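Local atomic coordinates of FAD linked oxidase-like protein (Myceliophthora thermophila, PDB entry 5L6G), a protein that oxidises the C1 hydroxyl of xylooligosaccharides and related sugars to lactones, using a bicovalently bound FAD and passing the electrons to molecular oxygen to form hydrogen peroxide. Residues V464-R467 with Q468-R472; P385-A388 with V389-V392; P67-V70 with E71-Q74. All coordinates share one frame; numbering follows the deposited sequence. Where two conformers were deposited one is given.

Contact 1 (V464-R467 with Q468-R472); sequences VYYR and QNLDR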
loop_
_atom_site.group_PDB
_atom_site.type_symbol
_atom_site.label_atom_id
_atom_site.label_comp_id
_atom_site.label_asym_id
_atom_site.label_seq_id
_atom_site.Cartn_x
_atom_site.Cartn_y
_atom_site.Cartn_z
ATOM N N VAL A 464 7.989 -13.350 3.761
ATOM C CA VAL A 464 8.594 -12.137 3.230
ATOM C C VAL A 464 7.797 -10.879 3.543
ATOM O O VAL A 464 8.385 -9.793 3.680
ATOM C CB VAL A 464 8.896 -12.231 1.718
ATOM C CG1 VAL A 464 9.869 -13.365 1.432
ATOM C CG2 VAL A 464 7.621 -12.341 0.881
ATOM N N TYR A 465 6.472 -11.001 3.630
ATOM C CA TYR A 465 5.630 -9.853 3.943
ATOM C C TYR A 465 5.702 -9.428 5.396
ATOM O O TYR A 465 5.630 -8.240 5.678
ATOM C CB TYR A 465 4.158 -10.141 3.629
ATOM C CG TYR A 465 3.764 -10.238 2.172
ATOM C CD1 TYR A 465 4.417 -9.524 1.165
ATOM C CD2 TYR A 465 2.677 -11.031 1.806
ATOM C CE1 TYR A 465 4.015 -9.630 -0.174
ATOM C CE2 TYR A 465 2.266 -11.125 0.486
ATOM C CZ TYR A 465 2.934 -10.432 -0.499
ATOM O OH TYR A 465 2.504 -10.563 -1.801
ATOM N N TYR A 466 5.839 -10.396 6.311
ATOM C CA TYR A 466 5.728 -10.146 7.742
ATOM C C TYR A 466 6.960 -10.490 8.584
ATOM O O TYR A 466 7.053 -10.056 9.756
ATOM C CB TYR A 466 4.506 -10.861 8.276
ATOM C CG TYR A 466 3.257 -10.522 7.512
ATOM C CD1 TYR A 466 2.767 -9.232 7.490
ATOM C CD2 TYR A 466 2.589 -11.497 6.777
ATOM C CE1 TYR A 466 1.614 -8.917 6.796
ATOM C CE2 TYR A 466 1.436 -11.195 6.079
ATOM C CZ TYR A 466 0.957 -9.905 6.076
ATOM O OH TYR A 466 -0.188 -9.614 5.377
ATOM N N ARG A 467 7.895 -11.245 7.994
ATOM C CA ARG A 467 9.190 -11.553 8.590
ATOM C C ARG A 467 9.083 -11.892 10.080
ATOM O O ARG A 467 8.427 -12.863 10.438
ATOM C CB ARG A 467 10.187 -10.410 8.297
ATOM C CG ARG A 467 10.648 -10.331 6.842
ATOM C CD ARG A 467 11.474 -11.568 6.486
ATOM N NE ARG A 467 12.186 -11.470 5.205
ATOM C CZ ARG A 467 12.500 -12.510 4.425
ATOM N NH1 ARG A 467 12.140 -13.752 4.762
ATOM N NH2 ARG A 467 13.168 -12.315 3.289
ATOM N N GLN A 468 9.708 -11.094 10.945
ATOM C CA GLN A 468 9.828 -11.448 12.342
ATOM C C GLN A 468 8.486 -11.411 13.087
ATOM O O GLN A 468 8.381 -11.919 14.189
ATOM C CB GLN A 468 10.819 -10.502 13.043
ATOM C CG GLN A 468 10.260 -9.106 13.318
ATOM C CD GLN A 468 10.339 -8.162 12.129
ATOM O OE1 GLN A 468 10.720 -8.555 11.028
ATOM N NE2 GLN A 468 10.009 -6.897 12.361
ATOM N N ASN A 469 7.472 -10.802 12.486
ATOM C CA ASN A 469 6.153 -10.722 13.108
ATOM C C ASN A 469 5.192 -11.832 12.694
ATOM O O ASN A 469 4.072 -11.927 13.227
ATOM C CB ASN A 469 5.571 -9.357 12.813
ATOM C CG ASN A 469 6.311 -8.277 13.537
ATOM O OD1 ASN A 469 6.986 -8.559 14.523
ATOM N ND2 ASN A 469 6.214 -7.052 13.066
ATOM N N LEU A 470 5.636 -12.707 11.797
ATOM C CA LEU A 470 4.778 -13.775 11.316
ATOM C C LEU A 470 4.275 -14.657 12.448
ATOM O O LEU A 470 3.092 -14.976 12.506
ATOM C CB LEU A 470 5.475 -14.638 10.275
ATOM C CG LEU A 470 4.627 -15.768 9.684
ATOM C CD1 LEU A 470 3.333 -15.222 9.095
ATOM C CD2 LEU A 470 5.438 -16.538 8.646
ATOM N N ASP A 471 5.164 -15.078 13.344
ATOM C CA ASP A 471 4.755 -16.090 14.334
ATOM C C ASP A 471 3.622 -15.576 15.229
ATOM O O ASP A 471 2.633 -16.267 15.445
ATOM C CB ASP A 471 5.950 -16.599 15.140
ATOM C CG ASP A 471 6.807 -17.601 14.347
ATOM O OD1 ASP A 471 6.362 -18.069 13.267
ATOM O OD2 ASP A 471 7.931 -17.932 14.794
ATOM N N ARG A 472 3.737 -14.349 15.707
ATOM C CA ARG A 472 2.673 -13.775 16.522
ATOM C C ARG A 472 1.400 -13.563 15.701
ATOM O O ARG A 472 0.293 -13.852 16.172
ATOM C CB ARG A 472 3.125 -12.469 17.154
ATOM C CG ARG A 472 2.051 -11.854 18.019
ATOM C CD ARG A 472 2.578 -10.625 18.706
ATOM N NE ARG A 472 1.530 -9.943 19.459
ATOM C CZ ARG A 472 1.650 -8.707 19.936
ATOM N NH1 ARG A 472 2.765 -8.017 19.734
ATOM N NH2 ARG A 472 0.651 -8.159 20.602
HETATM O O HOH W 1 8.042 -14.715 12.895
#

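Contact 2 (P385-A388 with V389-V392); sequences PNSA and VTRV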
loop_
_atom_site.group_PDB
_atom_site.type_symbol
_atom_site.label_atom_id
_atom_site.label_comp_id
_atom_site.label_asym_id
_atom_site.label_seq_id
_atom_site.Cartn_x
_atom_site.Cartn_y
_atom_site.Cartn_z
ATOM N N PRO A 385 18.043 7.786 9.615
ATOM C CA PRO A 385 17.904 8.419 10.932
ATOM C C PRO A 385 16.773 9.434 11.095
ATOM O O PRO A 385 16.337 9.694 12.230
ATOM C CB PRO A 385 19.248 9.123 11.129
ATOM C CG PRO A 385 20.197 8.440 10.226
ATOM C CD PRO A 385 19.407 7.920 9.071
ATOM N N ASN A 386 16.298 10.012 9.998
ATOM C CA ASN A 386 15.260 11.039 10.061
ATOM C C ASN A 386 13.867 10.611 9.664
ATOM O O ASN A 386 12.930 11.416 9.725
ATOM C CB ASN A 386 15.681 12.244 9.237
ATOM C CG ASN A 386 16.909 12.900 9.805
ATOM O OD1 ASN A 386 17.024 13.038 11.018
ATOM N ND2 ASN A 386 17.853 13.239 8.951
ATOM N N SER A 387 13.713 9.353 9.288
ATOM C CA SER A 387 12.444 8.856 8.808
ATOM C C SER A 387 11.436 8.634 9.949
ATOM O O SER A 387 11.731 7.969 10.948
ATOM C CB SER A 387 12.653 7.557 8.043
ATOM O OG SER A 387 11.399 6.978 7.706
ATOM N N ALA A 388 10.240 9.197 9.791
ATOM C CA ALA A 388 9.164 8.932 10.717
ATOM C C ALA A 388 8.721 7.468 10.627
ATOM O O ALA A 388 8.285 6.889 11.627
ATOM C CB ALA A 388 7.992 9.874 10.441
ATOM N N VAL A 389 8.857 6.861 9.443
ATOM C CA VAL A 389 8.437 5.471 9.259
ATOM C C VAL A 389 9.194 4.552 10.211
ATOM O O VAL A 389 8.599 3.751 10.926
ATOM C CB VAL A 389 8.640 4.985 7.809
ATOM C CG1 VAL A 389 8.354 3.487 7.695
ATOM C CG2 VAL A 389 7.741 5.766 6.854
ATOM N N THR A 390 10.513 4.704 10.245
ATOM C CA THR A 390 11.358 3.823 11.014
ATOM C C THR A 390 11.678 4.366 12.420
ATOM O O THR A 390 12.580 3.879 13.086
ATOM C CB THR A 390 12.646 3.522 10.216
ATOM O OG1 THR A 390 13.213 4.747 9.754
ATOM C CG2 THR A 390 12.345 2.664 9.012
ATOM N N ARG A 391 10.935 5.375 12.873
ATOM C CA ARG A 391 10.957 5.783 14.273
ATOM C C ARG A 391 9.850 5.102 15.074
ATOM O O ARG A 391 9.846 5.154 16.294
ATOM C CB ARG A 391 10.822 7.303 14.396
ATOM C CG ARG A 391 12.146 8.001 14.216
ATOM C CD ARG A 391 12.011 9.514 14.201
ATOM N NE ARG A 391 13.330 10.134 14.101
ATOM C CZ ARG A 391 13.559 11.383 13.707
ATOM N NH1 ARG A 391 12.562 12.175 13.333
ATOM N NH2 ARG A 391 14.804 11.845 13.680
ATOM N N VAL A 392 8.896 4.485 14.393
ATOM C CA VAL A 392 7.878 3.717 15.083
ATOM C C VAL A 392 8.582 2.535 15.762
ATOM O O VAL A 392 9.331 1.812 15.091
ATOM C CB VAL A 392 6.791 3.197 14.111
ATOM C CG1 VAL A 392 5.915 2.149 14.785
ATOM C CG2 VAL A 392 5.945 4.348 13.583
HETATM O O HOH W 2 15.490 14.061 12.942
HETATM O O HOH W 3 14.083 6.720 11.500
#

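Contact 3 (P67-V70 with E71-Q74); sequences PATV and EHIQ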
loop_
_atom_site.group_PDB
_atom_site.type_symbol
_atom_site.label_atom_id
_atom_site.label_comp_id
_atom_site.label_asym_id
_atom_site.label_seq_id
_atom_site.Cartn_x
_atom_site.Cartn_y
_atom_site.Cartn_z
ATOM N N PRO A 67 -22.735 -3.525 1.468
ATOM C CA PRO A 67 -23.195 -2.981 2.744
ATOM C C PRO A 67 -23.257 -1.453 2.768
ATOM O O PRO A 67 -22.420 -0.796 2.161
ATOM C CB PRO A 67 -22.126 -3.457 3.739
ATOM C CG PRO A 67 -20.927 -3.718 2.911
ATOM C CD PRO A 67 -21.500 -4.295 1.644
ATOM N N ALA A 68 -24.273 -0.928 3.445
ATOM C CA ALA A 68 -24.352 0.494 3.832
ATOM C C ALA A 68 -24.082 0.728 5.317
ATOM O O ALA A 68 -23.997 1.873 5.751
ATOM C CB ALA A 68 -25.727 1.050 3.482
ATOM N N THR A 69 -23.967 -0.339 6.096
ATOM C CA THR A 69 -23.676 -0.198 7.507
ATOM C C THR A 69 -22.976 -1.421 8.048
ATOM O O THR A 69 -23.000 -2.494 7.450
ATOM C CB THR A 69 -24.962 0.001 8.322
ATOM O OG1 THR A 69 -24.683 -0.220 9.713
ATOM C CG2 THR A 69 -26.039 -0.970 7.851
ATOM N N VAL A 70 -22.369 -1.243 9.209
ATOM C CA VAL A 70 -21.675 -2.326 9.894
ATOM C C VAL A 70 -22.595 -3.540 10.075
ATOM O O VAL A 70 -22.127 -4.654 9.944
ATOM C CB VAL A 70 -21.090 -1.881 11.261
ATOM C CG1 VAL A 70 -22.151 -1.385 12.157
ATOM C CG2 VAL A 70 -20.369 -3.027 11.953
ATOM N N GLU A 71 -23.892 -3.307 10.327
ATOM C CA GLU A 71 -24.856 -4.398 10.440
ATOM C C GLU A 71 -24.879 -5.280 9.192
ATOM O O GLU A 71 -24.973 -6.501 9.296
ATOM C CB GLU A 71 -26.286 -3.879 10.698
ATOM C CG GLU A 71 -26.530 -3.365 12.106
ATOM C CD GLU A 71 -26.448 -1.838 12.261
ATOM O OE1 GLU A 71 -25.796 -1.141 11.450
ATOM O OE2 GLU A 71 -27.047 -1.318 13.225
ATOM N N HIS A 72 -24.865 -4.647 8.022
ATOM C CA HIS A 72 -24.817 -5.377 6.772
ATOM C C HIS A 72 -23.524 -6.171 6.671
ATOM O O HIS A 72 -23.534 -7.311 6.209
ATOM C CB HIS A 72 -24.938 -4.445 5.575
ATOM C CG HIS A 72 -26.290 -3.834 5.436
ATOM N ND1 HIS A 72 -26.505 -2.664 4.752
ATOM C CD2 HIS A 72 -27.493 -4.214 5.913
ATOM C CE1 HIS A 72 -27.784 -2.346 4.805
ATOM N NE2 HIS A 72 -28.408 -3.273 5.505
ATOM N N ILE A 73 -22.417 -5.572 7.126
ATOM C CA ILE A 73 -21.129 -6.277 7.119
ATOM C C ILE A 73 -21.198 -7.511 8.012
ATOM O O ILE A 73 -20.767 -8.604 7.617
ATOM C CB ILE A 73 -19.941 -5.383 7.541
ATOM C CG1 ILE A 73 -19.802 -4.210 6.570
ATOM C CG2 ILE A 73 -18.657 -6.199 7.571
ATOM C CD1 ILE A 73 -18.830 -3.132 7.019
ATOM N N GLN A 74 -21.762 -7.354 9.204
ATOM C CA GLN A 74 -21.864 -8.483 10.130
ATOM C C GLN A 74 -22.681 -9.587 9.531
ATOM O O GLN A 74 -22.303 -10.757 9.621
ATOM C CB GLN A 74 -22.546 -8.082 11.409
ATOM C CG GLN A 74 -21.730 -7.172 12.258
ATOM C CD GLN A 74 -22.540 -6.713 13.435
ATOM O OE1 GLN A 74 -23.159 -5.639 13.385
ATOM N NE2 GLN A 74 -22.598 -7.546 14.486
#

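Contact 1 (V464-R467 with Q468-R472)
Bent back at chi2 (-83°), the side chain of Gln468 curls over the preceding residue and sets its OE1 3.3 Å from CB of Arg467, while CG of Leu470, anti to its own backbone N, carries CD1 obliquely toward the Tyr466 ring. These groups sit on a type II' beta turn, Tyr466 to Asn469, that joins helix 458-466 to helix 470-480 in the berberine-like C-terminal part of this flavoprotein. The evidence is the backbone of Arg467 at the second turn position (phi 42°, psi -117°), the near-helical Gln468 after it, and the closing hydrogen bond from Asn469 N to Tyr466 O, 2.9 Å. A second turn overlaps the first: Leu470 N donates to Arg467 O at 3.1 Å, approaching from above the carbonyl plane. The apolar part of the contact is slight: CB of Tyr466 and CB of Leu470 are 4.4 Å apart. CB of Tyr465 lies 3.7 Å above the centre of the Tyr466 ring, covering one face of it, and the side chain of Tyr466 is about 8 Å from the FAD. The polar ends are engaged elsewhere: NE of Arg467 donates to the carbonyl of Trp445, whose ring also makes a cation-pi contact with the guanidinium, while Gln468 NE2 and Asn469 ND2 bind the carbonyls of Ala400 and Ser398. This fixes side chains of the turn against three other points of the chain. A water spans the junction, donating to Arg467 O and accepting from Asp471 N at 2.9 Å.

Contact 2 (P385-A388 with V389-V392)
The backbone of 388-391 makes a type I turn, with Val389 and Thr390 at its two corners and a weak hydrogen bond from Arg391 N to Ala388 O at 3.3 Å. It overlaps an ST turn at Ser387, whose OG accepts a weak bond from Val389 N; the N-H...O angle is only 126°. Both turns belong to the connection between strands 374-381 and 409-417, neighbours in the antiparallel sheet of eight strands, and the side chain of Ala388 comes within about 4 Å of a bound xylose. OG of Ser387 has a second partner in the carbonyl of Tyr382. On the same residue, CB packs 3.3 Å from OG1 of Thr390. A water ties this corner further, donating to Ser387 O at 2.7 Å and accepting from Thr390 OG1 at 2.8 Å. Arg391 supplies the long reach. Extended from CG to NE (chi2 174°), its chain runs back past Ser387 O, which lies 3.3 Å from CG, and Asn386 O sits 3.7 Å above the guanidinium plane, offset toward its rim. The side chain of Asn386 lies alongside that of Arg391, its amide plane turned 76° from the guanidinium; its ND2 is bound to the carbonyl of Met265, while NH1 of Arg391 forms a salt bridge with Glu267. The other terminal nitrogen, Arg391 NH2, comes 3.0 Å from Pro385 O.

Contact 3 (P67-V70 with E71-Q74)
Thr69 is the N-cap of helix 70-83, the helix of a beta-alpha-beta crossover that leads from strand 63-65 to strand 87-90 in the PCMH-type FAD-binding domain. Among the hydrogen bonds, the capping one runs from Glu71 N to Thr69 OG1 at 3.2 Å; it belongs to one of two deposited conformers of Thr69. The first helical bonds follow: Ile73 N donates to Thr69 O in the carbonyl plane, and Gln74 N reaches Val70 O at 2.8 Å, nearly along the C=O axis. Before the helix, Ala68 N donates to ND1 of His72 at 3.1 Å, almost straight (166°) and only 3° out of the ring plane, which identifies ND1 as the acceptor and fixes the turn of the imidazole. A CH-pi contact covers one face of that ring: CG2 of the same Thr69 conformer stands 3.7 Å from the centroid, 14° off the normal. The ring is thus held in plane at ND1, and in this conformer a methyl also rests over its face; the His72 side chain touches Pro37 as well. A leucine in place of His72 would probably leave Ala68 N without its acceptor. Apolar contacts close the inner side, where Val70 and Ile73 face strands 183-189 and 219-229, whereas Ala68 is touched by an N-acetylglucosamine outside. CB of Pro67 bridges two helix residues, lying 3.5 Å from CB of His72 and 3.7 Å from CG1 of Ile73.

How the contacts relate
All three contacts are local and partly buried, and they lie in series along the chain without touching one another. Contact 3 is the most peripheral, its centre about 25 Å from that of the chain, against about 17 and 18 Å for contacts 1 and 2. No helix or strand is shared: contact 3 starts a helix of the FAD-binding domain, contact 1 joins two helices of the C-terminal part, and contact 2 turns a loop of the substrate-side sheet. Their chemistry differs in part. Contacts 1 and 2 share backbone turns and bridging water, contact 2 adding an arginine laid along carbonyls, whereas contact 3 relies on capping and an imidazole.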